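Local structure of FMN-binding protein (Syntrophomonas wolfei subsp. wolfei, 3IN6) at residues A63-D68 against K125-K130; I49-M54 against K117-T122; R97-L102 against K139-S144; R23-A28 against F82-T87. The protein binds flavin mononucleotide at the interface of its homodimer and is probably a redox flavoprotein whose substrate is unknown. All blocks are in the same frame, centred on the assembly; numbering follows the deposited sequence.

Contact 1 (A63-D68 against K125-K130); sequences ARFGAD and KNFPLK. With FMN (flavin mononucleotide), chain C.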
# COMPACT_ATOMS: atom_id res chain seq x y z
N ALA A 63 6.06 6.85 -14.53
CA ALA A 63 5.67 8.17 -14.99
C ALA A 63 5.10 8.95 -13.82
O ALA A 63 4.21 8.46 -13.12
CB ALA A 63 4.62 8.07 -16.07
N ARG A 64 5.61 10.15 -13.58
CA ARG A 64 5.04 10.98 -12.54
C ARG A 64 4.27 12.14 -13.17
O ARG A 64 4.87 13.07 -13.76
CB ARG A 64 6.12 11.45 -11.57
CG ARG A 64 5.55 12.11 -10.32
CD ARG A 64 5.53 13.60 -10.51
NE ARG A 64 4.66 14.32 -9.58
CZ ARG A 64 4.82 15.60 -9.29
NH1 ARG A 64 5.83 16.29 -9.82
NH2 ARG A 64 4.00 16.21 -8.45
N PHE A 65 2.94 12.05 -13.10
CA PHE A 65 2.05 13.09 -13.61
C PHE A 65 1.12 13.65 -12.52
O PHE A 65 0.75 14.82 -12.58
CB PHE A 65 1.27 12.61 -14.85
CG PHE A 65 0.46 11.36 -14.64
CD1 PHE A 65 1.03 10.11 -14.84
CD2 PHE A 65 -0.90 11.44 -14.32
CE1 PHE A 65 0.27 8.94 -14.68
CE2 PHE A 65 -1.67 10.28 -14.16
CZ PHE A 65 -1.08 9.03 -14.33
N GLY A 66 0.75 12.83 -11.53
CA GLY A 66 -0.03 13.29 -10.37
C GLY A 66 0.85 13.01 -9.18
O GLY A 66 2.00 13.49 -9.11
N ALA A 67 0.32 12.25 -8.22
CA ALA A 67 1.11 11.74 -7.11
C ALA A 67 2.04 12.75 -6.44
O ALA A 67 3.21 12.45 -6.25
CB ALA A 67 1.91 10.52 -7.62
N ASP A 68 1.51 13.91 -6.06
CA ASP A 68 2.29 15.00 -5.45
C ASP A 68 2.94 14.67 -4.10
O ASP A 68 4.11 14.95 -3.90
CB ASP A 68 1.39 16.23 -5.24
CG ASP A 68 0.89 16.85 -6.55
OD1 ASP A 68 1.52 16.64 -7.60
OD2 ASP A 68 -0.13 17.56 -6.49
N LYS A 125 -3.02 9.65 -20.97
CA LYS A 125 -2.21 10.18 -22.08
C LYS A 125 -2.16 11.72 -22.09
O LYS A 125 -1.10 12.30 -22.33
CB LYS A 125 -2.73 9.67 -23.43
CG LYS A 125 -4.17 10.07 -23.75
N ASN A 126 -3.29 12.35 -21.81
CA ASN A 126 -3.38 13.82 -21.79
C ASN A 126 -2.74 14.48 -20.57
O ASN A 126 -2.51 15.69 -20.57
CB ASN A 126 -4.83 14.27 -21.93
CG ASN A 126 -5.45 13.87 -23.27
OD1 ASN A 126 -4.83 13.16 -24.07
ND2 ASN A 126 -6.67 14.33 -23.52
N PHE A 127 -2.45 13.72 -19.52
CA PHE A 127 -1.78 14.28 -18.34
C PHE A 127 -0.29 14.43 -18.66
O PHE A 127 0.34 13.48 -19.13
CB PHE A 127 -1.99 13.41 -17.08
CG PHE A 127 -3.39 13.49 -16.53
CD1 PHE A 127 -4.40 12.68 -17.04
CD2 PHE A 127 -3.69 14.37 -15.50
CE1 PHE A 127 -5.69 12.76 -16.53
CE2 PHE A 127 -4.98 14.45 -14.98
CZ PHE A 127 -5.98 13.64 -15.50
N PRO A 128 0.26 15.63 -18.45
CA PRO A 128 1.66 15.84 -18.78
C PRO A 128 2.63 15.07 -17.88
O PRO A 128 2.41 14.96 -16.66
CB PRO A 128 1.84 17.35 -18.61
CG PRO A 128 0.76 17.78 -17.73
CD PRO A 128 -0.38 16.86 -17.96
N LEU A 129 3.70 14.56 -18.49
CA LEU A 129 4.74 13.83 -17.78
C LEU A 129 5.68 14.84 -17.12
O LEU A 129 6.50 15.49 -17.79
CB LEU A 129 5.50 12.95 -18.78
CG LEU A 129 6.50 11.93 -18.26
CD1 LEU A 129 5.77 10.87 -17.47
CD2 LEU A 129 7.25 11.31 -19.42
N LYS A 130 5.55 14.98 -15.80
CA LYS A 130 6.39 15.92 -15.02
C LYS A 130 7.77 15.35 -14.67
O LYS A 130 8.76 16.09 -14.58
CB LYS A 130 5.65 16.36 -13.75
CG LYS A 130 4.39 17.18 -14.03
CD LYS A 130 3.67 17.63 -12.77
CE LYS A 130 3.15 16.44 -11.98
NZ LYS A 130 2.26 16.82 -10.83
N1 FMN C . -0.26 8.98 -10.87
C2 FMN C . 1.06 9.00 -11.28
O2 FMN C . 1.76 9.99 -11.06
N3 FMN C . 1.59 7.90 -11.94
C4 FMN C . 0.80 6.79 -12.21
O4 FMN C . 1.31 5.82 -12.81
C4A FMN C . -0.54 6.78 -11.80
N5 FMN C . -1.36 5.68 -12.06
C5A FMN C . -2.69 5.66 -11.66
C6 FMN C . -3.48 4.53 -11.92
C7 FMN C . -4.82 4.51 -11.53
C7M FMN C . -5.64 3.29 -11.83
C8 FMN C . -5.38 5.60 -10.85
C8M FMN C . -6.82 5.58 -10.40
C9 FMN C . -4.59 6.72 -10.58
C9A FMN C . -3.23 6.77 -10.98
N10 FMN C . -2.41 7.87 -10.72
C10 FMN C . -1.08 7.88 -11.13
C1' FMN C . -2.96 9.10 -10.01
C2' FMN C . -2.61 9.13 -8.52
O2' FMN C . -3.01 7.94 -7.88
C3' FMN C . -3.26 10.37 -7.89
O3' FMN C . -2.59 11.52 -8.37
C4' FMN C . -3.26 10.36 -6.36
O4' FMN C . -4.10 11.38 -5.88
C5' FMN C . -1.88 10.57 -5.77
O5' FMN C . -1.95 10.47 -4.37
P FMN C . -0.92 11.26 -3.40
O1P FMN C . -1.19 12.74 -3.41
O2P FMN C . 0.53 11.04 -3.81
O3P FMN C . -1.24 10.73 -2.04
O HOH W 1 0.70 15.99 -15.00
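K130 joins the loop 125-130 to the segment 63-68 with its backbone N and its ammonium. Among the hydrogen bonds, K130 N donates to R64 O at 2.9 Å. A water adds a second link by donating to both F65 O and P128 O.

The charged groups form a network of R64, D68 and K130. R64 NH2 makes a salt bridge to D68 OD1 (2.7 Å), and K130 NZ reaches the same oxygen more weakly at 3.3 Å. K130 NZ lies over one face of the guanidinium, 3.0 Å from R64 NH2, so two like charges are pressed together; the shared carboxylate probably offsets part of that repulsion. R64 NE turns instead to G66 O (2.8 Å), which ties the guanidinium back onto its own loop, and NH1 is held by N131.

The end of strand 59-64 and the loop after it form one wall of the FMN site. F65 N and G66 N both donate to flavin O2, A63 O accepts from N3, and A67 N, at the N-cap of helix 68-77, donates to the ribityl O3'.

Apolar contacts complete the join. The F65 ring lays one face over the pyrimidine end of the flavin, while its CD2 touches F127 CB at 3.6 Å. The two phenylalanine rings meet obliquely, their planes 44° apart. At the strand end, L129 CD1 presses tightly on A63 CB (3.3 Å), with helix 110-120 packing against both residues.

Contact 2 (I49-M54 against K117-T122); sequences ISVLEM and KRLDNT. With FMN (flavin mononucleotide), chain C.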
# COMPACT_ATOMS: atom_id res chain seq x y z
N ILE A 49 -0.59 3.78 -8.47
CA ILE A 49 0.43 4.10 -9.47
C ILE A 49 0.60 2.93 -10.43
O ILE A 49 1.20 1.91 -10.05
CB ILE A 49 1.81 4.36 -8.79
CG1 ILE A 49 1.70 5.48 -7.76
CG2 ILE A 49 2.88 4.69 -9.82
CD1 ILE A 49 1.15 6.82 -8.29
N SER A 50 0.09 3.05 -11.66
CA SER A 50 0.21 1.96 -12.62
C SER A 50 0.99 2.24 -13.94
O SER A 50 1.19 1.30 -14.71
CB SER A 50 -1.18 1.40 -12.97
OG SER A 50 -1.92 2.33 -13.74
N VAL A 51 1.41 3.49 -14.23
CA VAL A 51 2.20 3.72 -15.46
C VAL A 51 3.66 3.35 -15.16
O VAL A 51 4.52 4.22 -14.91
CB VAL A 51 2.08 5.14 -16.01
CG1 VAL A 51 2.85 5.26 -17.33
CG2 VAL A 51 0.62 5.49 -16.23
N LEU A 52 3.93 2.04 -15.19
CA LEU A 52 5.23 1.48 -14.77
C LEU A 52 5.85 0.48 -15.73
O LEU A 52 5.15 -0.16 -16.53
CB LEU A 52 5.04 0.66 -13.49
CG LEU A 52 4.49 1.24 -12.21
CD1 LEU A 52 4.43 0.12 -11.19
CD2 LEU A 52 5.37 2.41 -11.72
N GLU A 53 7.15 0.29 -15.55
CA GLU A 53 7.91 -0.69 -16.30
C GLU A 53 9.16 -1.13 -15.54
O GLU A 53 9.92 -0.29 -15.01
CB GLU A 53 8.29 -0.12 -17.66
CG GLU A 53 8.97 -1.11 -18.58
CD GLU A 53 9.13 -0.59 -19.99
OE1 GLU A 53 8.39 0.33 -20.39
OE2 GLU A 53 9.97 -1.13 -20.72
N MSE A 54 9.34 -2.44 -15.44
CA MSE A 54 10.53 -3.03 -14.82
C MSE A 54 11.51 -3.38 -15.96
O MSE A 54 11.11 -3.98 -16.96
CB MSE A 54 10.18 -4.25 -13.99
CG MSE A 54 11.35 -5.11 -13.57
SE MSE A 54 10.71 -6.40 -12.28
CE MSE A 54 12.26 -7.58 -12.16
N LYS A 117 6.44 6.82 -24.04
CA LYS A 117 5.80 5.93 -25.01
C LYS A 117 4.68 5.14 -24.33
O LYS A 117 3.56 5.08 -24.83
CB LYS A 117 6.82 4.98 -25.63
CG LYS A 117 7.91 5.66 -26.43
N ARG A 118 4.98 4.55 -23.18
CA ARG A 118 4.00 3.78 -22.43
C ARG A 118 2.80 4.65 -22.04
O ARG A 118 1.65 4.28 -22.31
CB ARG A 118 4.63 3.15 -21.19
CG ARG A 118 3.67 2.35 -20.32
CD ARG A 118 4.39 1.64 -19.19
NE ARG A 118 5.25 0.55 -19.66
CZ ARG A 118 4.87 -0.72 -19.83
NH1 ARG A 118 3.63 -1.11 -19.55
NH2 ARG A 118 5.75 -1.61 -20.26
N LEU A 119 3.06 5.81 -21.42
CA LEU A 119 2.00 6.72 -20.99
C LEU A 119 1.09 7.17 -22.14
O LEU A 119 -0.11 7.38 -21.92
CB LEU A 119 2.58 7.96 -20.29
CG LEU A 119 1.58 8.99 -19.74
CD1 LEU A 119 0.52 8.33 -18.85
CD2 LEU A 119 2.31 10.10 -18.97
N ASP A 120 1.65 7.31 -23.34
CA ASP A 120 0.86 7.71 -24.51
C ASP A 120 -0.30 6.75 -24.77
O ASP A 120 -1.37 7.17 -25.23
CB ASP A 120 1.74 7.80 -25.78
CG ASP A 120 2.70 8.99 -25.77
OD1 ASP A 120 2.53 9.92 -24.95
OD2 ASP A 120 3.62 9.01 -26.61
N ASN A 121 -0.10 5.47 -24.46
CA ASN A 121 -1.13 4.45 -24.66
C ASN A 121 -2.04 4.25 -23.44
O ASN A 121 -2.58 3.16 -23.25
CB ASN A 121 -0.45 3.13 -25.03
CG ASN A 121 0.44 3.24 -26.24
OD1 ASN A 121 0.26 4.13 -27.08
ND2 ASN A 121 1.41 2.35 -26.34
N THR A 122 -2.24 5.30 -22.65
CA THR A 122 -3.07 5.22 -21.44
C THR A 122 -4.21 6.24 -21.43
O THR A 122 -4.24 7.17 -22.25
CB THR A 122 -2.18 5.46 -20.19
OG1 THR A 122 -1.03 4.62 -20.25
CG2 THR A 122 -2.94 5.17 -18.90
N1 FMN C . -0.26 8.98 -10.87
C2 FMN C . 1.06 9.00 -11.28
O2 FMN C . 1.76 9.99 -11.06
N3 FMN C . 1.59 7.90 -11.94
C4 FMN C . 0.80 6.79 -12.21
O4 FMN C . 1.31 5.82 -12.81
C4A FMN C . -0.54 6.78 -11.80
N5 FMN C . -1.36 5.68 -12.06
C5A FMN C . -2.69 5.66 -11.66
C6 FMN C . -3.48 4.53 -11.92
C7 FMN C . -4.82 4.51 -11.53
C7M FMN C . -5.64 3.29 -11.83
C8 FMN C . -5.38 5.60 -10.85
C8M FMN C . -6.82 5.58 -10.40
C9 FMN C . -4.59 6.72 -10.58
C9A FMN C . -3.23 6.77 -10.98
N10 FMN C . -2.41 7.87 -10.72
C10 FMN C . -1.08 7.88 -11.13
C1' FMN C . -2.96 9.10 -10.01
C2' FMN C . -2.61 9.13 -8.52
O2' FMN C . -3.01 7.94 -7.88
C3' FMN C . -3.26 10.37 -7.89
O3' FMN C . -2.59 11.52 -8.37
C4' FMN C . -3.26 10.36 -6.36
O4' FMN C . -4.10 11.38 -5.88
C5' FMN C . -1.88 10.57 -5.77
O5' FMN C . -1.95 10.47 -4.37
P FMN C . -0.92 11.26 -3.40
O1P FMN C . -1.19 12.74 -3.41
O2P FMN C . 0.53 11.04 -3.81
O3P FMN C . -1.24 10.73 -2.04
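E53 OE1 is gripped by two nitrogens of R118: NE donates at 3.2 Å with an N-H...O angle of 155°, and NH2 adds a weak bond at 3.3 Å. The oxygen lies in the guanidinium plane, but the carboxylate is turned 70° from that plane and meets NE on the anti side, well out of its own plane. The salt bridge is therefore twisted rather than flat. The other carboxylate oxygen, OE2, is engaged by R114, one turn earlier in helix 110-120, so the buried E53 is held between two arginines, an environment that would probably keep it ionised.

R118 reaches the strand with CG anti to the backbone N (chi1 179°). Farther out the chain bends at chi3, which places NE beside E53. One guanidinium face then rests on the backbone of strand 52-55, with L52 O 3.1 Å above its plane; that oxygen is hydrogen-bonded to N29, while R118 NH1 has weak bonds to N27 and N29.

Nearer the flavin the contact becomes apolar. V51 points at the helix, and its two methyls touch different parts of L119: CG2 meets CD1 at 3.9 Å, whereas CG1 lies against CA and CB. The two side chains cross at about a right angle. T122 OG1 approaches V51 CG2 from the end of the helix.

V51 N donates to flavin O4 at 2.7 Å, and S50 N donates to N5 at 3.0 Å. Helix 110-120 thus packs behind a backbone segment that reads the polar edge of the isoalloxazine, an arrangement belonging to the FMN site.

Contact 3 (R97-L102 against K139-S144); sequences RVYVEL and KILPVS. With FMN (flavin mononucleotide), chain E.
R97 grips a single carbonyl with two nitrogens: NE and NH2 both donate to P142 O, each at 3.0 Å. The side-on fork lies where strand 131-141, antiparallel to 92-106, gives way to the C-terminal loop, within the seven-stranded antiparallel sheet of this FMN-binding fold. P142 O is about 20° out of the guanidinium plane, and NH2 lies almost on the extension of the P142 C=O bond, though its N-H is bent. V143 O sits, without a hydrogen bond, over the centre of one guanidinium face, 3.3 Å above the plane, while Y99 OH lies over the opposite face toward the rim. This leaves NH1 directed to the flavin phosphate, donating to O2P at 3.1 Å; I46 O of the second subunit accepts from it as well. The paired bonds to P142 O thus help fix the rotation of this phosphate-binding arginine. S144 packs its CB against the ribityl chain of the same FMN.

Behind this fork the strands pair regularly. R97 and L141 form a hydrogen-bonded pair through both backbone links, V98 and I140 a non-hydrogen-bonded one, and Y99 with K139 the next hydrogen-bonded pair, in which K139 N to Y99 O is weak. V98 and I140 face helix 2-28.

On the other face, Y99 and K139 run side by side. The lysine is extended through chi2 and bends at chi3 (66°), bringing CE over the ring. Its NZ stands 4.3 Å from the ring centroid, 7° off the normal, a cation-pi contact. Y99 OH bonds to N45 of the second subunit, and L141 CD1 touches that hydroxyl oxygen at 3.7 Å.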
# COMPACT_ATOMS: atom_id res chain seq x y z
N ARG A 97 5.30 -7.90 -3.95
CA ARG A 97 5.76 -6.69 -3.29
C ARG A 97 7.15 -6.44 -3.77
O ARG A 97 8.01 -7.32 -3.67
CB ARG A 97 5.76 -6.84 -1.78
CG ARG A 97 4.40 -6.78 -1.16
CD ARG A 97 4.46 -6.96 0.35
NE ARG A 97 4.97 -8.27 0.76
CZ ARG A 97 5.09 -8.67 2.02
NH1 ARG A 97 4.73 -7.87 3.03
NH2 ARG A 97 5.56 -9.87 2.30
N VAL A 98 7.37 -5.24 -4.32
CA VAL A 98 8.68 -4.86 -4.79
C VAL A 98 9.17 -3.62 -4.03
O VAL A 98 8.61 -2.53 -4.19
CB VAL A 98 8.66 -4.55 -6.30
CG1 VAL A 98 10.05 -4.30 -6.79
CG2 VAL A 98 7.99 -5.70 -7.11
N TYR A 99 10.23 -3.79 -3.24
CA TYR A 99 10.82 -2.72 -2.43
C TYR A 99 11.87 -1.97 -3.21
O TYR A 99 12.77 -2.57 -3.80
CB TYR A 99 11.42 -3.28 -1.15
CG TYR A 99 10.40 -3.99 -0.30
CD1 TYR A 99 10.00 -5.27 -0.59
CD2 TYR A 99 9.86 -3.38 0.82
CE1 TYR A 99 9.09 -5.93 0.17
CE2 TYR A 99 8.92 -4.03 1.59
CZ TYR A 99 8.56 -5.31 1.27
OH TYR A 99 7.63 -5.99 2.02
N VAL A 100 11.80 -0.64 -3.14
CA VAL A 100 12.62 0.19 -3.98
C VAL A 100 13.27 1.40 -3.29
O VAL A 100 12.89 1.80 -2.20
CB VAL A 100 11.75 0.76 -5.14
CG1 VAL A 100 11.22 -0.36 -6.07
CG2 VAL A 100 10.58 1.60 -4.57
N GLU A 101 14.24 1.97 -3.97
CA GLU A 101 14.87 3.22 -3.56
C GLU A 101 14.98 4.10 -4.79
O GLU A 101 15.38 3.62 -5.85
CB GLU A 101 16.25 2.98 -2.98
CG GLU A 101 16.21 2.22 -1.69
CD GLU A 101 17.60 2.06 -1.06
OE1 GLU A 101 18.61 2.46 -1.69
OE2 GLU A 101 17.66 1.54 0.08
N LEU A 102 14.63 5.38 -4.66
CA LEU A 102 14.71 6.30 -5.79
C LEU A 102 16.16 6.53 -6.22
O LEU A 102 16.97 6.95 -5.42
CB LEU A 102 14.08 7.64 -5.45
CG LEU A 102 13.92 8.62 -6.62
CD1 LEU A 102 12.91 8.09 -7.66
CD2 LEU A 102 13.47 9.95 -6.06
N LYS A 139 14.55 -5.38 -2.94
CA LYS A 139 14.06 -6.66 -2.44
C LYS A 139 12.69 -6.93 -3.07
O LYS A 139 11.95 -5.97 -3.38
CB LYS A 139 13.95 -6.60 -0.91
CG LYS A 139 13.43 -7.86 -0.23
CD LYS A 139 13.37 -7.71 1.29
CE LYS A 139 12.33 -6.67 1.74
NZ LYS A 139 12.31 -6.43 3.23
N ILE A 140 12.36 -8.21 -3.26
CA ILE A 140 11.06 -8.63 -3.80
C ILE A 140 10.49 -9.72 -2.88
O ILE A 140 11.15 -10.72 -2.63
CB ILE A 140 11.16 -9.19 -5.22
CG1 ILE A 140 11.72 -8.13 -6.17
CG2 ILE A 140 9.76 -9.72 -5.72
CD1 ILE A 140 11.91 -8.61 -7.64
N LEU A 141 9.29 -9.53 -2.36
CA LEU A 141 8.72 -10.55 -1.49
C LEU A 141 7.37 -10.95 -2.03
O LEU A 141 6.73 -10.19 -2.74
CB LEU A 141 8.60 -10.07 -0.04
CG LEU A 141 9.91 -9.85 0.75
CD1 LEU A 141 9.61 -9.16 2.08
CD2 LEU A 141 10.70 -11.18 0.95
N PRO A 142 6.93 -12.17 -1.71
CA PRO A 142 5.58 -12.59 -2.10
C PRO A 142 4.58 -11.75 -1.30
O PRO A 142 4.97 -11.10 -0.33
CB PRO A 142 5.50 -14.05 -1.64
CG PRO A 142 6.88 -14.46 -1.36
CD PRO A 142 7.64 -13.24 -0.99
N VAL A 143 3.31 -11.78 -1.68
CA VAL A 143 2.25 -11.02 -0.99
C VAL A 143 2.19 -11.27 0.51
O VAL A 143 2.21 -10.31 1.28
CB VAL A 143 0.87 -11.26 -1.65
CG1 VAL A 143 -0.26 -10.98 -0.67
CG2 VAL A 143 0.75 -10.39 -2.88
N SER A 144 2.10 -12.52 0.93
CA SER A 144 2.09 -12.85 2.35
C SER A 144 2.96 -14.07 2.61
O SER A 144 3.01 -15.00 1.80
CB SER A 144 0.67 -13.06 2.89
OG SER A 144 0.10 -14.29 2.48
N1 FMN E . -2.30 -10.86 8.95
C2 FMN E . -2.66 -10.24 10.12
O2 FMN E . -1.85 -10.19 11.05
N3 FMN E . -3.92 -9.67 10.23
C4 FMN E . -4.82 -9.73 9.17
O4 FMN E . -5.94 -9.23 9.27
C4A FMN E . -4.45 -10.37 7.99
N5 FMN E . -5.33 -10.44 6.93
C5A FMN E . -4.96 -11.08 5.77
C6 FMN E . -5.88 -11.14 4.72
C7 FMN E . -5.54 -11.77 3.53
C7M FMN E . -6.55 -11.81 2.41
C8 FMN E . -4.28 -12.34 3.38
C8M FMN E . -3.90 -13.01 2.10
C9 FMN E . -3.35 -12.27 4.43
C9A FMN E . -3.69 -11.65 5.64
N10 FMN E . -2.78 -11.56 6.71
C10 FMN E . -3.17 -10.94 7.88
C1' FMN E . -1.40 -12.17 6.66
C2' FMN E . -0.29 -11.15 6.40
O2' FMN E . -0.56 -10.44 5.22
C3' FMN E . 1.06 -11.88 6.32
O3' FMN E . 1.38 -12.32 7.62
C4' FMN E . 2.17 -11.01 5.71
O4' FMN E . 3.29 -11.79 5.34
C5' FMN E . 2.66 -9.97 6.70
O5' FMN E . 3.62 -9.16 6.09
P FMN E . 4.82 -8.50 6.94
O1P FMN E . 4.24 -7.57 7.98
O2P FMN E . 5.67 -7.70 5.97
O3P FMN E . 5.69 -9.56 7.59

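Contact 4 (R23-A28 against F82-T87); sequences RSLINA and FMVLLT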
# COMPACT_ATOMS: atom_id res chain seq x y z
N ARG A 23 8.29 -9.04 -12.64
CA ARG A 23 8.37 -8.52 -14.01
C ARG A 23 7.01 -8.54 -14.66
O ARG A 23 6.56 -7.53 -15.19
CB ARG A 23 9.32 -9.37 -14.89
CG ARG A 23 9.63 -8.73 -16.24
CD ARG A 23 10.57 -9.58 -17.14
NE ARG A 23 11.61 -10.19 -16.35
CZ ARG A 23 12.62 -9.49 -15.82
NH1 ARG A 23 12.70 -8.18 -16.03
NH2 ARG A 23 13.52 -10.11 -15.09
N SER A 24 6.36 -9.71 -14.62
CA SER A 24 5.05 -9.87 -15.24
C SER A 24 3.98 -8.95 -14.67
O SER A 24 3.30 -8.25 -15.42
CB SER A 24 4.56 -11.30 -15.12
OG SER A 24 5.29 -12.15 -15.98
N LEU A 25 3.86 -8.94 -13.34
CA LEU A 25 2.82 -8.16 -12.68
C LEU A 25 3.05 -6.65 -12.79
O LEU A 25 2.11 -5.90 -12.98
CB LEU A 25 2.67 -8.60 -11.22
CG LEU A 25 2.13 -10.02 -11.02
CD1 LEU A 25 2.37 -10.53 -9.61
CD2 LEU A 25 0.65 -10.07 -11.36
N ILE A 26 4.29 -6.19 -12.65
CA ILE A 26 4.56 -4.77 -12.79
C ILE A 26 4.28 -4.31 -14.22
O ILE A 26 3.50 -3.38 -14.45
CB ILE A 26 6.01 -4.41 -12.42
CG1 ILE A 26 6.23 -4.58 -10.91
CG2 ILE A 26 6.33 -2.97 -12.81
CD1 ILE A 26 5.46 -3.56 -10.05
N ASN A 27 4.87 -5.00 -15.20
CA ASN A 27 4.73 -4.57 -16.58
C ASN A 27 3.30 -4.68 -17.14
O ASN A 27 2.98 -3.99 -18.11
CB ASN A 27 5.76 -5.27 -17.46
CG ASN A 27 7.18 -4.83 -17.15
OD1 ASN A 27 7.42 -3.78 -16.52
ND2 ASN A 27 8.14 -5.63 -17.60
N ALA A 28 2.46 -5.51 -16.54
CA ALA A 28 1.04 -5.62 -16.96
C ALA A 28 0.26 -4.33 -16.68
O ALA A 28 -0.74 -4.04 -17.32
CB ALA A 28 0.36 -6.80 -16.28
N PHE A 82 6.36 -0.96 -3.92
CA PHE A 82 5.28 -1.18 -4.84
C PHE A 82 4.61 -2.46 -4.46
O PHE A 82 5.26 -3.40 -3.96
CB PHE A 82 5.76 -1.36 -6.28
CG PHE A 82 6.17 -0.11 -6.96
CD1 PHE A 82 5.22 0.70 -7.57
CD2 PHE A 82 7.50 0.24 -7.04
CE1 PHE A 82 5.59 1.85 -8.24
CE2 PHE A 82 7.88 1.38 -7.71
CZ PHE A 82 6.93 2.19 -8.31
N MSE A 83 3.31 -2.51 -4.67
CA MSE A 83 2.58 -3.73 -4.48
C MSE A 83 1.58 -3.86 -5.59
O MSE A 83 0.90 -2.89 -5.93
CB MSE A 83 1.83 -3.81 -3.15
CG MSE A 83 0.97 -5.13 -3.08
SE MSE A 83 0.05 -5.53 -1.44
CE MSE A 83 1.37 -6.55 -0.48
N VAL A 84 1.50 -5.05 -6.17
CA VAL A 84 0.45 -5.40 -7.12
C VAL A 84 -0.31 -6.49 -6.40
O VAL A 84 0.31 -7.37 -5.77
CB VAL A 84 0.99 -5.99 -8.43
CG1 VAL A 84 -0.18 -6.53 -9.31
CG2 VAL A 84 1.82 -4.98 -9.17
N LEU A 85 -1.64 -6.47 -6.53
CA LEU A 85 -2.52 -7.39 -5.85
C LEU A 85 -3.71 -7.71 -6.75
O LEU A 85 -4.50 -6.84 -7.07
CB LEU A 85 -3.03 -6.76 -4.56
CG LEU A 85 -3.80 -7.66 -3.60
CD1 LEU A 85 -2.89 -8.76 -3.08
CD2 LEU A 85 -4.36 -6.83 -2.44
N LEU A 86 -3.82 -8.95 -7.19
CA LEU A 86 -4.95 -9.34 -8.02
C LEU A 86 -5.92 -10.08 -7.14
O LEU A 86 -5.52 -10.94 -6.35
CB LEU A 86 -4.49 -10.19 -9.21
CG LEU A 86 -3.73 -9.41 -10.29
CD1 LEU A 86 -3.17 -10.31 -11.36
CD2 LEU A 86 -4.61 -8.31 -10.92
N THR A 87 -7.19 -9.70 -7.25
CA THR A 87 -8.29 -10.36 -6.56
C THR A 87 -9.46 -10.42 -7.57
O THR A 87 -9.74 -9.44 -8.25
CB THR A 87 -8.71 -9.62 -5.27
OG1 THR A 87 -9.29 -8.35 -5.61
CG2 THR A 87 -7.50 -9.38 -4.37
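L25 and V84 meet obliquely at the centre of this contact, L25 CB resting 4.0 Å from V84 CG1. Both residues direct their CB toward the opposing segment. Chi1 of -67° sets L25 CG anti to the carbonyl carbon; beyond it, the CD2 branch meets CD1 of L86, the next strand residue that faces the helix, at 3.8 Å. These two leucines also cross obliquely, branch against branch.

I26 meets the other methyl of V84. Its CB does not point straight at the strand, but the end of the chain comes nearer, and CD1 lies 4.0 Å from V84 CG2. The valine is thereby wedged between neighbouring helix residues, one at each of its methyls; CG2 also touches the backbone oxygen of L25.

Here the C-terminal end of helix 2-28 lies across strand 79-87 of the antiparallel sheet, the short segment axes at 90° and 8.9 Å apart at closest approach. Strand residues F82, V84 and L86 face the helix, whereas M83 and L85 turn to the other side and pack on the second subunit. At the far end, I26 CD1 approaches F82 CB at 4.4 Å, and the F82 ring meets F135 edge-to-face.

How the contacts relate
From the N terminus, helix 2-28 enters contact 4 first, which closes when strand 79-87 returns to the helix end. Before that closure the chain opens contact 2 at 49-54 and contact 1 at 63-68, so both cross contact 4. Contact 3 opens only afterwards, at 97-102; it is in series with contact 4 but crosses the other two. Helix 110-120 then closes contact 2, the loop 125-130 closes contact 1, and the chain's last strand closes contact 3. Contacts 1 and 2 cross each other and share one FMN through adjoining strands 52-55 and 59-64. Contact 3 reaches the other flavin, and its V98 joins F82 of contact 4 across neighbouring strands.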